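Local coordinates for protein 4-hydroxy-3-methylbut-2-enyl diphosphate reductase, apicoplast (PDB 4N7B) that reduces (E)-4-hydroxy-3-methylbut-2-enyl diphosphate to isopentenyl and dimethylallyl diphosphate with an iron-sulfur cluster, the last step of the apicoplast isoprenoid precursor pathway, at residues 220-225 with 478-483; 234-239 with 521-526; 250-255 with 287-292. One frame throughout, in Å; residues are numbered along the deposited sequence.

Interaction 1. Residues 220-225 with 478-483; sequences KILYLI and IALTSA
With CG anti to the backbone N (chi1 175°), Leu222 swings its CD1 over the neighbouring strand; crossing both obliquely, it meets Ile478 CG2 at 3.6 Å and Leu480 CB at 3.8 Å. Leu224 and Leu480 share that first torsion, so the two lie side by side pointing the same way, Leu224 CD1 against Leu480 CD2. On the other face, Ile225 turns CG1 anti to its carbonyl carbon, and CD1 settles 4.1 Å from Ala479 CB. Tyr223 CG is likewise anti to the carbonyl carbon, and Ile221 CG2 sits 3.7 Å above the plane of its ring, over the centre.

The backbones form a parallel ladder of four hydrogen bonds. Ile478 N gives to Ile221 O, Tyr223 N to Ile478 O at 2.8 Å, Leu480 N to Tyr223 O, and Ile225 N to Leu480 O at 3.0 Å. Each donor sits nearly along the C=O axis, and the last bond is the most bent (152° at the hydrogen).

Both are inner strands of a five-stranded parallel sheet in alpha/beta/alpha layering: 432-436 flanks 477-482 and 506-511 flanks 221-226. Helix 488-499 packs on the face of Leu222 and Leu480, while helix 414-427 packs on that of Tyr223 and Ile225.

Interaction 2. Residues 234-239 with 521-526; sequences VSRAIE and KLPKNF
One direct hydrogen bond joins the helix to the C-terminal segment: Arg236 NE gives its N-H to Lys521 O at 3.0 Å, with an angle of 156° at the hydrogen. The oxygen lies in the guanidinium plane, at its edge, and the bond also runs in the carbonyl plane. A fully extended chain from CG to NE, starting with CG anti to the backbone N (chi1 177°), carries the group this far from the helix.

A water makes the second polar link. It accepts from Arg236 NH2 at 3.2 Å and donates to Lys521 O at 3.1 Å, so the carbonyl oxygen takes two hydrogens. With NH1 giving to Thr314 O as well, all three guanidinium nitrogens are held, which fixes the rotation of the group.

The remaining contacts are van der Waals. Pro523 brings CG over one guanidinium face, 3.8 Å from Arg236 NH2. Leu522 CD2 rests 3.7 Å from Arg236 O and 4.0 Å from Glu239 CG, its side chain crossing that of Glu239 at about a right angle.

Pro523 is the N-cap residue of helix 524-533, so the arrangement is a C-terminal segment clasped to helix 232-247 just before its own last helix begins. It lies beside the iron-sulfur site: the Arg236 side chain is about 6 Å from that of Cys315, a cluster ligand.

Interaction 3. Residues 250-255 with 287-292; sequences PPIYVK and ILIYSA
Lys255 leaves the strand with CB 3.7 Å from Ile289 O and 4.0 Å from Leu288 CD1, while the Tyr290 ring comes edge-on, its CD1 4.2 Å from the same CB. CG stands anti to the backbone N (chi1 168°), the chain bends at chi2 (61°), and from there it runs extended away from strand 287-290, so that NZ ends in a salt bridge with Glu277.

Behind this side chain the main chains pair in parallel. Ile289 N gives to Tyr253 O at 2.9 Å, and Lys255 N gives to Ile289 O at 2.8 Å, straighter (167°) and nearly along the C=O axis. Each acceptor also receives a CA-H contact, Tyr253 O from Leu288 CA and Ile289 O from Val254 CA.

Leu288 CD1 lies over the ladder on the Lys255 face, 3.9 Å from Tyr253 CB. On the opposite face Ile289 CD1 meets Ile252 CG2 obliquely at 3.7 Å, and its CB faces Val254 CG2; helix 232-247 covers Ile252 and Ile289.

This is the centre of a four-stranded parallel alpha/beta sheet, strand order 273-276, 252-255, 287-290, 309-312. Strand 287-290 ends just before Ser291, whose OG makes a weak hydrogen bond to His293 ND1, a residue that by similarity binds the diphosphate substrate, consistent with a substrate site at the C-terminal end of the sheet, the usual place in parallel alpha/beta sheets.

In the fold
Interactions 1 and 3 lie in two of the three parallel sheets gathered round the iron-sulfur cluster; interaction 2 packs the C-terminal segment on helix 232-247. Interaction 1 belongs to the five-stranded sheet and interaction 3 to a four-stranded one, with centres 35 Å apart on opposite sides of the chain's centre. Between strand 221-226 and helix 232-247 a short loop carries the cluster ligand Cys231, which leads from interaction 1 to interaction 2. Interactions 2 and 3 touch, Ala237 CB packing 4.0 Å from Ala292 CB. All three approach the cluster: the side chains of Arg236, Ser291 and Thr481 lie about 8, 9 and 13 Å from it.

Interaction 1. Residues 220-225 with 478-483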
loop_
_atom_site.group_PDB
_atom_site.type_symbol
_atom_site.label_atom_id
_atom_site.label_comp_id
_atom_site.label_asym_id
_atom_site.label_seq_id
_atom_site.Cartn_x
_atom_site.Cartn_y
_atom_site.Cartn_z
ATOM N N LYS A 220 1.338 -4.410 -32.897
ATOM C CA LYS A 220 1.575 -4.809 -31.517
ATOM C C LYS A 220 2.185 -3.660 -30.729
ATOM O O LYS A 220 3.187 -3.078 -31.147
ATOM C CB LYS A 220 2.471 -6.039 -31.488
ATOM C CG LYS A 220 1.875 -7.196 -32.291
ATOM C CD LYS A 220 2.741 -8.426 -32.242
ATOM C CE LYS A 220 2.649 -9.099 -30.895
ATOM N NZ LYS A 220 3.407 -10.389 -30.863
ATOM N N ILE A 221 1.581 -3.327 -29.594
ATOM C CA ILE A 221 2.075 -2.225 -28.787
ATOM C C ILE A 221 2.081 -2.550 -27.309
ATOM O O ILE A 221 1.112 -3.101 -26.770
ATOM C CB ILE A 221 1.210 -0.984 -28.950
ATOM C CG1 ILE A 221 1.186 -0.540 -30.402
ATOM C CG2 ILE A 221 1.740 0.149 -28.059
ATOM C CD1 ILE A 221 0.218 0.598 -30.636
ATOM N N LEU A 222 3.179 -2.197 -26.651
ATOM C CA LEU A 222 3.262 -2.275 -25.199
ATOM C C LEU A 222 3.239 -0.872 -24.619
ATOM O O LEU A 222 4.143 -0.051 -24.857
ATOM C CB LEU A 222 4.528 -3.011 -24.778
ATOM C CG LEU A 222 4.784 -3.047 -23.277
ATOM C CD1 LEU A 222 3.864 -4.019 -22.607
ATOM C CD2 LEU A 222 6.225 -3.419 -23.010
ATOM N N TYR A 223 2.182 -0.574 -23.883
ATOM C CA TYR A 223 2.060 0.713 -23.237
ATOM C C TYR A 223 2.658 0.595 -21.855
ATOM O O TYR A 223 2.085 -0.046 -20.967
ATOM C CB TYR A 223 0.604 1.118 -23.131
ATOM C CG TYR A 223 -0.065 1.442 -24.447
ATOM C CD1 TYR A 223 0.127 2.671 -25.050
ATOM C CD2 TYR A 223 -0.922 0.530 -25.065
ATOM C CE1 TYR A 223 -0.491 2.991 -26.242
ATOM C CE2 TYR A 223 -1.549 0.842 -26.261
ATOM C CZ TYR A 223 -1.322 2.080 -26.840
ATOM O OH TYR A 223 -1.922 2.415 -28.020
ATOM N N LEU A 224 3.831 1.178 -21.688
ATOM C CA LEU A 224 4.489 1.229 -20.402
ATOM C C LEU A 224 3.978 2.460 -19.676
ATOM O O LEU A 224 4.151 3.605 -20.121
ATOM C CB LEU A 224 6.008 1.296 -20.566
ATOM C CG LEU A 224 6.806 1.425 -19.265
ATOM C CD1 LEU A 224 6.586 0.193 -18.373
ATOM C CD2 LEU A 224 8.293 1.606 -19.594
ATOM N N ILE A 225 3.329 2.216 -18.553
ATOM C CA ILE A 225 2.548 3.245 -17.893
ATOM C C ILE A 225 3.321 3.935 -16.784
ATOM O O ILE A 225 4.071 3.305 -16.035
ATOM C CB ILE A 225 1.275 2.646 -17.302
ATOM C CG1 ILE A 225 0.404 2.099 -18.430
ATOM C CG2 ILE A 225 0.512 3.692 -16.541
ATOM C CD1 ILE A 225 -0.721 1.193 -17.985
ATOM N N ILE A 478 -0.899 -4.406 -25.013
ATOM C CA ILE A 478 -0.749 -4.657 -23.594
ATOM C C ILE A 478 -0.537 -3.363 -22.802
ATOM O O ILE A 478 0.289 -2.505 -23.153
ATOM C CB ILE A 478 0.450 -5.554 -23.369
ATOM C CG1 ILE A 478 0.208 -6.889 -24.039
ATOM C CG2 ILE A 478 0.755 -5.706 -21.887
ATOM C CD1 ILE A 478 1.444 -7.748 -24.120
ATOM N N ALA A 479 -1.293 -3.238 -21.727
ATOM C CA ALA A 479 -1.121 -2.175 -20.765
ATOM C C ALA A 479 -0.213 -2.733 -19.664
ATOM O O ALA A 479 -0.556 -3.750 -19.040
ATOM C CB ALA A 479 -2.475 -1.802 -20.191
ATOM N N LEU A 480 0.958 -2.127 -19.441
ATOM C CA LEU A 480 1.862 -2.666 -18.421
ATOM C C LEU A 480 2.080 -1.662 -17.300
ATOM O O LEU A 480 2.511 -0.535 -17.555
ATOM C CB LEU A 480 3.198 -3.065 -19.034
ATOM C CG LEU A 480 4.306 -3.486 -18.071
ATOM C CD1 LEU A 480 3.980 -4.803 -17.367
ATOM C CD2 LEU A 480 5.631 -3.606 -18.822
ATOM N N THR A 481 1.748 -2.052 -16.071
ATOM C CA THR A 481 2.005 -1.203 -14.919
ATOM C C THR A 481 2.518 -2.018 -13.734
ATOM O O THR A 481 2.775 -3.207 -13.866
ATOM C CB THR A 481 0.771 -0.401 -14.511
ATOM O OG1 THR A 481 1.154 0.540 -13.499
ATOM C CG2 THR A 481 -0.289 -1.286 -13.964
ATOM N N SER A 482 2.668 -1.394 -12.578
ATOM C CA SER A 482 3.203 -2.102 -11.437
ATOM C C SER A 482 2.728 -1.446 -10.163
ATOM O O SER A 482 2.429 -0.255 -10.142
ATOM C CB SER A 482 4.736 -2.120 -11.487
ATOM O OG SER A 482 5.234 -0.791 -11.476
ATOM N N ALA A 483 2.645 -2.246 -9.107
ATOM C CA ALA A 483 2.121 -1.796 -7.831
ATOM C C ALA A 483 3.106 -0.905 -7.096
ATOM O O ALA A 483 4.274 -0.798 -7.473
ATOM C CB ALA A 483 1.787 -2.984 -6.976
#

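Interaction 2. Residues 234-239 with 521-526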
loop_
_atom_site.group_PDB
_atom_site.type_symbol
_atom_site.label_atom_id
_atom_site.label_comp_id
_atom_site.label_asym_id
_atom_site.label_seq_id
_atom_site.Cartn_x
_atom_site.Cartn_y
_atom_site.Cartn_z
ATOM N N VAL A 234 6.874 3.578 0.426
ATOM C CA VAL A 234 7.643 2.354 0.257
ATOM C C VAL A 234 9.127 2.661 0.193
ATOM O O VAL A 234 9.916 2.012 0.885
ATOM C CB VAL A 234 7.165 1.568 -0.993
ATOM C CG1 VAL A 234 8.223 0.605 -1.495
ATOM C CG2 VAL A 234 5.859 0.816 -0.658
ATOM N N SER A 235 9.534 3.651 -0.602
ATOM C CA SER A 235 10.977 3.923 -0.710
ATOM C C SER A 235 11.515 4.381 0.647
ATOM O O SER A 235 12.579 3.953 1.071
ATOM C CB SER A 235 11.297 4.936 -1.814
ATOM O OG SER A 235 10.588 6.141 -1.610
ATOM N N ARG A 236 10.754 5.214 1.348
ATOM C CA ARG A 236 11.121 5.626 2.699
ATOM C C ARG A 236 11.270 4.448 3.665
ATOM O O ARG A 236 12.191 4.391 4.477
ATOM C CB ARG A 236 10.066 6.580 3.229
ATOM C CG ARG A 236 10.269 7.050 4.654
ATOM C CD ARG A 236 9.225 8.123 4.952
ATOM N NE ARG A 236 9.236 8.604 6.333
ATOM C CZ ARG A 236 8.505 8.096 7.324
ATOM N NH1 ARG A 236 7.723 7.048 7.111
ATOM N NH2 ARG A 236 8.564 8.632 8.541
ATOM N N ALA A 237 10.351 3.503 3.586
ATOM C CA ALA A 237 10.365 2.386 4.504
ATOM C C ALA A 237 11.579 1.493 4.221
ATOM O O ALA A 237 12.276 1.051 5.136
ATOM C CB ALA A 237 9.066 1.614 4.379
ATOM N N ILE A 238 11.851 1.241 2.948
ATOM C CA ILE A 238 13.010 0.436 2.580
ATOM C C ILE A 238 14.295 1.113 3.032
ATOM O O ILE A 238 15.133 0.497 3.685
ATOM C CB ILE A 238 13.066 0.188 1.067
ATOM C CG1 ILE A 238 11.817 -0.591 0.623
ATOM C CG2 ILE A 238 14.314 -0.590 0.702
ATOM C CD1 ILE A 238 11.690 -0.790 -0.876
ATOM N N GLU A 239 14.451 2.388 2.702
ATOM C CA GLU A 239 15.661 3.112 3.078
ATOM C C GLU A 239 15.827 3.088 4.605
ATOM O O GLU A 239 16.935 2.978 5.114
ATOM C CB GLU A 239 15.606 4.544 2.537
ATOM C CG GLU A 239 16.887 5.366 2.785
ATOM C CD GLU A 239 16.863 6.745 2.107
ATOM O OE1 GLU A 239 17.871 7.486 2.215
ATOM O OE2 GLU A 239 15.838 7.089 1.467
ATOM N N LYS A 521 11.249 12.894 4.624
ATOM C CA LYS A 521 12.557 12.457 5.090
ATOM C C LYS A 521 12.381 11.182 5.913
ATOM O O LYS A 521 11.255 10.773 6.181
ATOM C CB LYS A 521 13.196 13.556 5.940
ATOM C CG LYS A 521 13.636 14.772 5.135
ATOM C CD LYS A 521 14.393 15.761 6.006
ATOM C CE LYS A 521 15.400 16.592 5.194
ATOM N NZ LYS A 521 14.801 17.757 4.466
ATOM N N LEU A 522 13.479 10.560 6.326
ATOM C CA LEU A 522 13.402 9.404 7.215
ATOM C C LEU A 522 12.885 9.814 8.593
ATOM O O LEU A 522 12.909 10.994 8.946
ATOM C CB LEU A 522 14.777 8.748 7.349
ATOM C CG LEU A 522 15.365 8.216 6.036
ATOM C CD1 LEU A 522 16.769 7.732 6.251
ATOM C CD2 LEU A 522 14.498 7.089 5.457
ATOM N N PRO A 523 12.418 8.837 9.386
ATOM C CA PRO A 523 11.942 9.093 10.752
ATOM C C PRO A 523 12.951 9.919 11.540
ATOM O O PRO A 523 14.146 9.660 11.468
ATOM C CB PRO A 523 11.792 7.685 11.339
ATOM C CG PRO A 523 11.473 6.830 10.139
ATOM C CD PRO A 523 12.323 7.411 9.030
ATOM N N LYS A 524 12.473 10.911 12.279
ATOM C CA LYS A 524 13.362 11.925 12.824
ATOM C C LYS A 524 14.320 11.399 13.883
ATOM O O LYS A 524 15.457 11.867 13.971
ATOM C CB LYS A 524 12.550 13.111 13.345
ATOM C CG LYS A 524 11.960 13.911 12.196
ATOM C CD LYS A 524 11.132 15.098 12.645
ATOM C CE LYS A 524 10.312 15.655 11.476
ATOM N NZ LYS A 524 9.856 17.045 11.732
ATOM N N ASN A 525 13.889 10.428 14.680
ATOM C CA ASN A 525 14.764 9.917 15.733
ATOM C C ASN A 525 15.897 9.149 15.085
ATOM O O ASN A 525 17.048 9.214 15.508
ATOM C CB ASN A 525 13.999 9.019 16.699
ATOM C CG ASN A 525 13.450 7.798 16.024
ATOM O OD1 ASN A 525 13.249 7.795 14.807
ATOM N ND2 ASN A 525 13.193 6.750 16.801
ATOM N N PHE A 526 15.559 8.439 14.024
ATOM C CA PHE A 526 16.536 7.691 13.272
ATOM C C PHE A 526 17.557 8.618 12.617
ATOM O O PHE A 526 18.750 8.313 12.581
ATOM C CB PHE A 526 15.818 6.873 12.220
ATOM C CG PHE A 526 16.729 6.108 11.344
ATOM C CD1 PHE A 526 17.763 5.378 11.895
ATOM C CD2 PHE A 526 16.557 6.108 9.977
ATOM C CE1 PHE A 526 18.615 4.663 11.102
ATOM C CE2 PHE A 526 17.404 5.394 9.173
ATOM C CZ PHE A 526 18.442 4.667 9.741
HETATM O O HOH W 1 9.594 11.647 8.688
#

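Interaction 3. Residues 250-255 with 287-292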
loop_
_atom_site.group_PDB
_atom_site.type_symbol
_atom_site.label_atom_id
_atom_site.label_comp_id
_atom_site.label_asym_id
_atom_site.label_seq_id
_atom_site.Cartn_x
_atom_site.Cartn_y
_atom_site.Cartn_z
ATOM N N PRO A 250 23.450 -6.179 12.284
ATOM C CA PRO A 250 22.461 -7.244 12.109
ATOM C C PRO A 250 22.451 -8.153 13.339
ATOM O O PRO A 250 23.481 -8.290 13.989
ATOM C CB PRO A 250 22.996 -8.002 10.896
ATOM C CG PRO A 250 23.678 -6.942 10.068
ATOM C CD PRO A 250 24.162 -5.874 11.028
ATOM N N PRO A 251 21.302 -8.759 13.661
ATOM C CA PRO A 251 20.053 -8.620 12.908
ATOM C C PRO A 251 19.261 -7.362 13.273
ATOM O O PRO A 251 19.313 -6.891 14.412
ATOM C CB PRO A 251 19.274 -9.866 13.319
ATOM C CG PRO A 251 19.718 -10.124 14.721
ATOM C CD PRO A 251 21.160 -9.686 14.796
ATOM N N ILE A 252 18.527 -6.833 12.300
ATOM C CA ILE A 252 17.636 -5.700 12.526
ATOM C C ILE A 252 16.200 -6.182 12.444
ATOM O O ILE A 252 15.764 -6.699 11.413
ATOM C CB ILE A 252 17.856 -4.595 11.483
ATOM C CG1 ILE A 252 19.226 -3.953 11.690
ATOM C CG2 ILE A 252 16.753 -3.548 11.565
ATOM C CD1 ILE A 252 19.373 -3.289 13.045
ATOM N N TYR A 253 15.457 -5.997 13.526
ATOM C CA TYR A 253 14.122 -6.563 13.628
ATOM C C TYR A 253 13.073 -5.627 13.064
ATOM O O TYR A 253 13.072 -4.434 13.351
ATOM C CB TYR A 253 13.812 -6.922 15.078
ATOM C CG TYR A 253 14.609 -8.115 15.533
ATOM C CD1 TYR A 253 14.180 -9.405 15.246
ATOM C CD2 TYR A 253 15.812 -7.959 16.207
ATOM C CE1 TYR A 253 14.910 -10.506 15.644
ATOM C CE2 TYR A 253 16.553 -9.060 16.609
ATOM C CZ TYR A 253 16.095 -10.329 16.324
ATOM O OH TYR A 253 16.822 -11.432 16.714
ATOM N N VAL A 254 12.189 -6.180 12.241
ATOM C CA VAL A 254 11.122 -5.403 11.637
ATOM C C VAL A 254 9.792 -6.054 11.957
ATOM O O VAL A 254 9.625 -7.256 11.777
ATOM C CB VAL A 254 11.267 -5.344 10.115
ATOM C CG1 VAL A 254 10.119 -4.560 9.506
ATOM C CG2 VAL A 254 12.609 -4.742 9.729
ATOM N N LYS A 255 8.849 -5.255 12.438
ATOM C CA LYS A 255 7.530 -5.753 12.776
ATOM C C LYS A 255 6.656 -5.774 11.519
ATOM O O LYS A 255 6.374 -4.734 10.937
ATOM C CB LYS A 255 6.918 -4.884 13.871
ATOM C CG LYS A 255 5.449 -5.126 14.112
ATOM C CD LYS A 255 5.142 -6.548 14.542
ATOM C CE LYS A 255 3.642 -6.695 14.813
ATOM N NZ LYS A 255 3.243 -8.039 15.334
ATOM N N ILE A 287 16.812 -2.679 18.323
ATOM C CA ILE A 287 16.069 -1.908 17.333
ATOM C C ILE A 287 14.842 -2.672 16.865
ATOM O O ILE A 287 14.927 -3.858 16.557
ATOM C CB ILE A 287 16.929 -1.647 16.080
ATOM C CG1 ILE A 287 18.214 -0.900 16.445
ATOM C CG2 ILE A 287 16.144 -0.861 15.051
ATOM C CD1 ILE A 287 18.083 0.611 16.361
ATOM N N LEU A 288 13.705 -1.988 16.807
ATOM C CA LEU A 288 12.546 -2.528 16.124
ATOM C C LEU A 288 11.971 -1.493 15.185
ATOM O O LEU A 288 11.721 -0.358 15.587
ATOM C CB LEU A 288 11.461 -2.956 17.099
ATOM C CG LEU A 288 10.212 -3.520 16.406
ATOM C CD1 LEU A 288 10.534 -4.811 15.655
ATOM C CD2 LEU A 288 9.120 -3.760 17.422
ATOM N N ILE A 289 11.750 -1.901 13.939
ATOM C CA ILE A 289 11.175 -1.027 12.925
ATOM C C ILE A 289 9.717 -1.372 12.634
ATOM O O ILE A 289 9.381 -2.538 12.400
ATOM C CB ILE A 289 11.965 -1.127 11.620
ATOM C CG1 ILE A 289 13.430 -0.758 11.884
ATOM C CG2 ILE A 289 11.361 -0.223 10.573
ATOM C CD1 ILE A 289 14.338 -0.888 10.681
ATOM N N TYR A 290 8.852 -0.362 12.641
ATOM C CA TYR A 290 7.452 -0.563 12.280
ATOM C C TYR A 290 7.290 -0.373 10.777
ATOM O O TYR A 290 7.807 0.589 10.205
ATOM C CB TYR A 290 6.544 0.409 13.040
ATOM C CG TYR A 290 6.629 0.278 14.543
ATOM C CD1 TYR A 290 6.466 -0.953 15.168
ATOM C CD2 TYR A 290 6.892 1.380 15.341
ATOM C CE1 TYR A 290 6.551 -1.074 16.545
ATOM C CE2 TYR A 290 6.979 1.266 16.721
ATOM C CZ TYR A 290 6.811 0.040 17.317
ATOM O OH TYR A 290 6.896 -0.068 18.695
ATOM N N SER A 291 6.563 -1.279 10.138
ATOM C CA SER A 291 6.443 -1.257 8.690
ATOM C C SER A 291 5.613 -0.078 8.190
ATOM O O SER A 291 4.972 0.629 8.967
ATOM C CB SER A 291 5.798 -2.552 8.197
ATOM O OG SER A 291 4.402 -2.526 8.434
ATOM N N ALA A 292 5.611 0.104 6.873
ATOM C CA ALA A 292 4.890 1.191 6.227
ATOM C C ALA A 292 3.400 1.173 6.502
ATOM O O ALA A 292 2.752 2.218 6.455
ATOM C CB ALA A 292 5.129 1.130 4.744
#